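Local atomic coordinates of aspartate aminotransferase (Giardia lamblia, PDB entry 3MEB), a protein that probably catalyses the reversible, pyridoxal-phosphate-dependent transfer of an amino group from L-aspartate to 2-oxoglutarate, giving oxaloacetate and L-glutamate. Residues F99-F108 and R285-H293. Numbering follows the deposited sequence.
With EDO (1,2-ethanediol), chain H; SO4 (sulfate ion), chain E; EDO (1,2-ethanediol), chain I.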
ATOM      1  N   PHE A  99      -9.839  10.604  10.248  1.00  2.10           N
ATOM      2  CA  PHE A  99      -9.795   9.159  10.075  1.00  2.00           C
ATOM      3  C   PHE A  99      -9.168   8.500  11.314  1.00  2.17           C
ATOM      4  O   PHE A  99      -9.727   7.556  11.891  1.00  2.00           O
ATOM      5  CB  PHE A  99      -9.047   8.736   8.795  1.00  2.00           C
ATOM      6  CG  PHE A  99      -8.719   7.272   8.765  1.00  2.00           C
ATOM      7  CD1 PHE A  99      -9.693   6.345   8.422  1.00  2.00           C
ATOM      8  CD2 PHE A  99      -7.463   6.815   9.135  1.00  2.81           C
ATOM      9  CE1 PHE A  99      -9.432   5.008   8.457  1.00  2.00           C
ATOM     10  CE2 PHE A  99      -7.175   5.484   9.137  1.00  2.00           C
ATOM     11  CZ  PHE A  99      -8.143   4.561   8.807  1.00  2.00           C
ATOM     12  N   LEU A 100      -8.036   9.027  11.753  1.00  3.19           N
ATOM     13  CA  LEU A 100      -7.348   8.450  12.926  1.00  3.29           C
ATOM     14  C   LEU A 100      -8.283   8.524  14.146  1.00  3.30           C
ATOM     15  O   LEU A 100      -8.443   7.555  14.908  1.00  2.00           O
ATOM     16  CB  LEU A 100      -6.038   9.197  13.183  1.00  3.49           C
ATOM     17  CG  LEU A 100      -4.978   9.016  12.098  1.00  3.36           C
ATOM     18  CD1 LEU A 100      -3.778   9.918  12.366  1.00  5.42           C
ATOM     19  CD2 LEU A 100      -4.559   7.591  12.011  1.00  5.77           C
ATOM     20  N   GLU A 101      -8.942   9.665  14.310  1.00  2.69           N
ATOM     21  CA  GLU A 101      -9.920   9.792  15.380  1.00  2.79           C
ATOM     22  C   GLU A 101     -11.047   8.774  15.199  1.00  2.58           C
ATOM     23  O   GLU A 101     -11.455   8.156  16.171  1.00  2.00           O
ATOM     24  CB  GLU A 101     -10.518  11.193  15.453  1.00  2.85           C
ATOM     25  CG  GLU A 101     -11.500  11.314  16.618  1.00  5.10           C
ATOM     26  CD  GLU A 101     -12.187  12.663  16.734  1.00  9.46           C
ATOM     27  OE1 GLU A 101     -11.859  13.623  15.964  1.00  8.06           O
ATOM     28  OE2 GLU A 101     -13.071  12.710  17.618  1.00 10.48           O
ATOM     29  N   ALA A 102     -11.550   8.615  13.967  1.00  2.00           N
ATOM     30  CA  ALA A 102     -12.618   7.644  13.690  1.00  2.00           C
ATOM     31  C   ALA A 102     -12.121   6.236  14.100  1.00  2.00           C
ATOM     32  O   ALA A 102     -12.815   5.492  14.805  1.00  2.30           O
ATOM     33  CB  ALA A 102     -12.994   7.668  12.156  1.00  2.00           C
ATOM     34  N   ALA A 103     -10.907   5.903  13.685  1.00  2.00           N
ATOM     35  CA  ALA A 103     -10.350   4.556  13.949  1.00  2.00           C
ATOM     36  C   ALA A 103     -10.170   4.286  15.436  1.00  2.00           C
ATOM     37  O   ALA A 103     -10.556   3.246  15.929  1.00  2.00           O
ATOM     38  CB  ALA A 103      -9.054   4.337  13.168  1.00  2.00           C
ATOM     39  N   GLN A 104      -9.612   5.235  16.158  1.00  2.00           N
ATOM     40  CA  GLN A 104      -9.527   5.117  17.614  1.00  2.00           C
ATOM     41  C   GLN A 104     -10.883   4.990  18.297  1.00  2.00           C
ATOM     42  O   GLN A 104     -11.047   4.157  19.175  1.00  2.00           O
ATOM     43  CB  GLN A 104      -8.833   6.314  18.204  1.00  2.00           C
ATOM     44  CG  GLN A 104      -7.358   6.395  17.860  1.00  3.08           C
ATOM     45  CD  GLN A 104      -6.730   7.669  18.358  1.00  4.62           C
ATOM     46  OE1 GLN A 104      -7.431   8.574  18.772  1.00  3.32           O
ATOM     47  NE2 GLN A 104      -5.401   7.745  18.319  1.00  2.00           N
ATOM     48  N   PHE A 105     -11.837   5.834  17.908  1.00  2.00           N
ATOM     49  CA  PHE A 105     -13.196   5.726  18.431  1.00  2.00           C
ATOM     50  C   PHE A 105     -13.741   4.322  18.303  1.00  2.00           C
ATOM     51  O   PHE A 105     -14.279   3.802  19.262  1.00  2.00           O
ATOM     52  CB  PHE A 105     -14.126   6.783  17.780  1.00  2.00           C
ATOM     53  CG  PHE A 105     -15.575   6.508  17.935  1.00  2.00           C
ATOM     54  CD1 PHE A 105     -16.255   6.952  19.045  1.00  4.20           C
ATOM     55  CD2 PHE A 105     -16.262   5.813  16.981  1.00  2.20           C
ATOM     56  CE1 PHE A 105     -17.620   6.699  19.210  1.00  4.68           C
ATOM     57  CE2 PHE A 105     -17.636   5.566  17.130  1.00  2.00           C
ATOM     58  CZ  PHE A 105     -18.296   5.998  18.243  1.00  4.73           C
ATOM     59  N   LEU A 106     -13.629   3.700  17.135  1.00  2.00           N
ATOM     60  CA  LEU A 106     -14.248   2.415  16.901  1.00  2.00           C
ATOM     61  C   LEU A 106     -13.587   1.328  17.724  1.00  2.00           C
ATOM     62  O   LEU A 106     -14.262   0.489  18.292  1.00  2.00           O
ATOM     63  CB  LEU A 106     -14.179   2.029  15.411  1.00  2.00           C
ATOM     64  CG  LEU A 106     -15.129   2.776  14.453  1.00  2.00           C
ATOM     65  CD1 LEU A 106     -14.825   2.390  13.040  1.00  2.10           C
ATOM     66  CD2 LEU A 106     -16.571   2.450  14.795  1.00  2.00           C
ATOM     67  N   MET A 107     -12.263   1.380  17.835  1.00  2.00           N
ATOM     68  CA  MET A 107     -11.525   0.311  18.490  1.00  2.00           C
ATOM     69  C   MET A 107     -11.574   0.455  20.000  1.00  2.00           C
ATOM     70  O   MET A 107     -11.856  -0.523  20.703  1.00  2.00           O
ATOM     71  CB  MET A 107     -10.071   0.324  18.067  1.00  2.00           C
ATOM     72  CG  MET A 107      -9.239  -0.736  18.736  1.00  2.00           C
ATOM     73  SD  MET A 107      -9.831  -2.377  18.363  1.00  2.00           S
ATOM     74  CE  MET A 107      -9.951  -2.477  16.614  1.00  2.00           C
ATOM     75  N   PHE A 108     -11.291   1.668  20.485  1.00  2.00           N
ATOM     76  CA  PHE A 108     -11.109   1.906  21.933  1.00  2.00           C
ATOM     77  C   PHE A 108     -12.283   2.566  22.641  1.00  2.00           C
ATOM     78  O   PHE A 108     -12.331   2.641  23.903  1.00  2.00           O
ATOM     79  CB  PHE A 108      -9.836   2.727  22.116  1.00  2.00           C
ATOM     80  CG  PHE A 108      -8.630   2.105  21.498  1.00  2.00           C
ATOM     81  CD1 PHE A 108      -8.045   0.985  22.041  1.00  2.00           C
ATOM     82  CD2 PHE A 108      -8.062   2.649  20.354  1.00  4.56           C
ATOM     83  CE1 PHE A 108      -6.911   0.397  21.478  1.00  2.37           C
ATOM     84  CE2 PHE A 108      -6.923   2.048  19.754  1.00  2.70           C
ATOM     85  CZ  PHE A 108      -6.353   0.912  20.348  1.00  3.61           C
ATOM     86  N   ARG A 285      -8.408  -0.822   0.494  1.00  2.00           N
ATOM     87  CA  ARG A 285      -7.199  -1.052   1.308  1.00  2.00           C
ATOM     88  C   ARG A 285      -7.021  -0.040   2.463  1.00  2.00           C
ATOM     89  O   ARG A 285      -6.036   0.731   2.528  1.00  2.00           O
ATOM     90  CB  ARG A 285      -5.939  -1.068   0.426  1.00  2.00           C
ATOM     91  CG  ARG A 285      -6.044  -1.873  -0.863  1.00  2.37           C
ATOM     92  CD  ARG A 285      -6.532  -3.320  -0.680  1.00  2.52           C
ATOM     93  NE  ARG A 285      -5.672  -4.087   0.198  1.00  2.00           N
ATOM     94  CZ  ARG A 285      -6.102  -4.802   1.234  1.00  2.00           C
ATOM     95  NH1 ARG A 285      -7.392  -4.842   1.523  1.00  2.25           N
ATOM     96  NH2 ARG A 285      -5.242  -5.486   1.986  1.00  2.00           N
ATOM     97  N   ILE A 286      -7.973  -0.066   3.375  1.00  2.13           N
ATOM     98  CA  ILE A 286      -8.067   0.937   4.422  1.00  2.70           C
ATOM     99  C   ILE A 286      -8.107   0.267   5.778  1.00  2.10           C
ATOM    100  O   ILE A 286      -8.931  -0.626   6.046  1.00  2.00           O
ATOM    101  CB  ILE A 286      -9.242   1.950   4.228  1.00  3.73           C
ATOM    102  CG1 ILE A 286      -9.200   3.030   5.321  1.00  4.79           C
ATOM    103  CG2 ILE A 286     -10.669   1.266   4.213  1.00  2.00           C
ATOM    104  CD1 ILE A 286      -7.908   3.896   5.352  1.00  2.00           C
ATOM    105  N   GLY A 287      -7.151   0.671   6.616  1.00  2.10           N
ATOM    106  CA  GLY A 287      -7.035   0.184   7.976  1.00  2.00           C
ATOM    107  C   GLY A 287      -6.165   1.117   8.791  1.00  2.00           C
ATOM    108  O   GLY A 287      -5.754   2.169   8.309  1.00  2.00           O
ATOM    109  N   CYS A 288      -5.891   0.726  10.037  1.00  2.00           N
ATOM    110  CA  CYS A 288      -5.094   1.541  10.950  1.00  2.00           C
ATOM    111  C   CYS A 288      -4.310   0.653  11.896  1.00  2.00           C
ATOM    112  O   CYS A 288      -4.840  -0.382  12.368  1.00  2.96           O
ATOM    113  CB  CYS A 288      -5.997   2.451  11.763  1.00  2.00           C
ATOM    114  SG  CYS A 288      -5.170   3.853  12.570  1.00  2.00           S
ATOM    115  N   LEU A 289      -3.082   1.084  12.171  1.00  2.00           N
ATOM    116  CA  LEU A 289      -2.189   0.457  13.159  1.00  2.00           C
ATOM    117  C   LEU A 289      -2.171   1.318  14.423  1.00  2.00           C
ATOM    118  O   LEU A 289      -2.011   2.563  14.334  1.00  2.00           O
ATOM    119  CB  LEU A 289      -0.788   0.330  12.615  1.00  2.00           C
ATOM    120  CG  LEU A 289       0.263  -0.350  13.492  1.00  2.00           C
ATOM    121  CD1 LEU A 289      -0.209  -1.760  13.965  1.00  2.00           C
ATOM    122  CD2 LEU A 289       1.565  -0.427  12.700  1.00  2.00           C
ATOM    123  N   HIS A 290      -2.357   0.682  15.572  1.00  2.00           N
ATOM    124  CA  HIS A 290      -2.246   1.372  16.873  1.00  2.00           C
ATOM    125  C   HIS A 290      -1.215   0.679  17.769  1.00  2.00           C
ATOM    126  O   HIS A 290      -1.154  -0.545  17.783  1.00  2.00           O
ATOM    127  CB  HIS A 290      -3.541   1.354  17.616  1.00  2.00           C
ATOM    128  CG  HIS A 290      -4.742   1.768  16.816  1.00  2.00           C
ATOM    129  ND1 HIS A 290      -5.090   3.087  16.614  1.00  2.00           N
ATOM    130  CD2 HIS A 290      -5.723   1.027  16.244  1.00  2.05           C
ATOM    131  CE1 HIS A 290      -6.214   3.146  15.921  1.00  2.00           C
ATOM    132  NE2 HIS A 290      -6.635   1.908  15.693  1.00  2.16           N
ATOM    133  N   VAL A 291      -0.429   1.482  18.483  1.00  2.00           N
ATOM    134  CA  VAL A 291       0.419   1.015  19.565  1.00  2.00           C
ATOM    135  C   VAL A 291      -0.113   1.771  20.780  1.00  2.00           C
ATOM    136  O   VAL A 291      -0.244   3.008  20.773  1.00  2.25           O
ATOM    137  CB  VAL A 291       1.930   1.318  19.380  1.00  2.48           C
ATOM    138  CG1 VAL A 291       2.716   0.677  20.485  1.00  2.07           C
ATOM    139  CG2 VAL A 291       2.465   0.838  18.013  1.00  2.79           C
ATOM    140  N   VAL A 292      -0.520   1.029  21.795  1.00  2.00           N
ATOM    141  CA  VAL A 292      -0.946   1.654  23.072  1.00  2.00           C
ATOM    142  C   VAL A 292       0.048   1.320  24.206  1.00  2.08           C
ATOM    143  O   VAL A 292       0.069   0.182  24.714  1.00  2.00           O
ATOM    144  CB  VAL A 292      -2.323   1.180  23.485  1.00  2.00           C
ATOM    145  CG1 VAL A 292      -2.833   2.033  24.666  1.00  2.00           C
ATOM    146  CG2 VAL A 292      -3.303   1.215  22.299  1.00  2.00           C
ATOM    147  N   HIS A 293       0.882   2.293  24.595  1.00  2.06           N
ATOM    148  CA  HIS A 293       1.872   2.060  25.662  1.00  2.00           C
ATOM    149  C   HIS A 293       1.207   2.244  27.029  1.00  2.00           C
ATOM    150  O   HIS A 293       0.043   2.692  27.118  1.00  2.00           O
ATOM    151  CB  HIS A 293       3.126   2.943  25.489  1.00  2.13           C
ATOM    152  CG  HIS A 293       2.887   4.408  25.629  1.00  2.00           C
ATOM    153  ND1 HIS A 293       2.914   5.057  26.852  1.00  2.00           N
ATOM    154  CD2 HIS A 293       2.632   5.364  24.697  1.00  3.70           C
ATOM    155  CE1 HIS A 293       2.688   6.348  26.658  1.00  2.23           C
ATOM    156  NE2 HIS A 293       2.530   6.565  25.359  1.00  2.00           N
TER
HETATM  157  C1  EDO H 504     -15.695   9.958  16.594  1.00 26.02           C
HETATM  158  O1  EDO H 504     -14.964  10.695  17.589  1.00 28.63           O
HETATM  159  C2  EDO H 504     -17.164   9.962  16.951  1.00 25.57           C
HETATM  160  O2  EDO H 504     -17.339  10.947  17.968  1.00 26.91           O
HETATM  161  S   SO4 E 500      -7.124  -7.064   4.699  0.75 12.73           S
HETATM  162  O1  SO4 E 500      -7.408  -6.607   6.039  0.75 12.76           O
HETATM  163  O2  SO4 E 500      -7.377  -8.486   4.681  0.75 14.33           O
HETATM  164  O3  SO4 E 500      -8.040  -6.451   3.739  0.75 11.53           O
HETATM  165  O4  SO4 E 500      -5.728  -6.851   4.372  0.75  8.92           O
HETATM  166  C1  EDO I 505      -8.571   2.137  26.960  1.00 22.61           C
HETATM  167  O1  EDO I 505      -9.011   3.321  27.568  1.00 19.85           O
HETATM  168  C2  EDO I 505      -9.185   1.927  25.596  1.00 23.69           C
HETATM  169  O2  EDO I 505     -10.534   1.429  25.673  1.00 23.67           O
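Q104 and H290 meet across the contact and share one polar partner, the hydroxyl OG of S122, which is hydrogen-bonded to Q104 NE2 and H290 ND1. The other imidazole nitrogen, H290 NE2, bonds Q273 OE1, so this buried ring is held at both nitrogens and cannot readily turn. A histidine suits the place: its nitrogens reach the neighbouring strands while its carbons pack against the helix. F108 delivers an edge to the imidazole face in a T-shaped stack, planes 79° apart, with F108 CE2 3.7 Å from H290 CG. The CG of F108 lies beside its own backbone N (chi1 -55°), which carries the ring past H290 until CZ rests 3.6 Å from V292 CG2.

Midway, A103 faces C288, and their small side chains let the backbones come close: A103 CB is 3.9 Å from C288 CB. The sulfur of C288 packs against L100, C288 SG to L100 CD2 3.8 Å, and makes an oblique sulfur-aromatic contact with F99. At the far end the F99 ring meets I286, CZ to CD1 3.5 Å, while the carbonyl O of G287 lies at the ring's edge.

Near the I286 end, R285 NH1 donates an almost straight 2.8 Å bond to sulfate O3, and NH2 bonds O4. S127, T129, S274 and S276, with Y90 of the second subunit, also bind this sulfate, probably from the crystallisation liquor; R285 belongs to the pyridoxal-phosphate pocket, so the ion probably replaces the cofactor's phosphate. Helix 99-108 crosses strand 287-292 at 71°, covering the antiparallel strand of the otherwise largely parallel seven-stranded sheet characteristic of fold-type I aminotransferases.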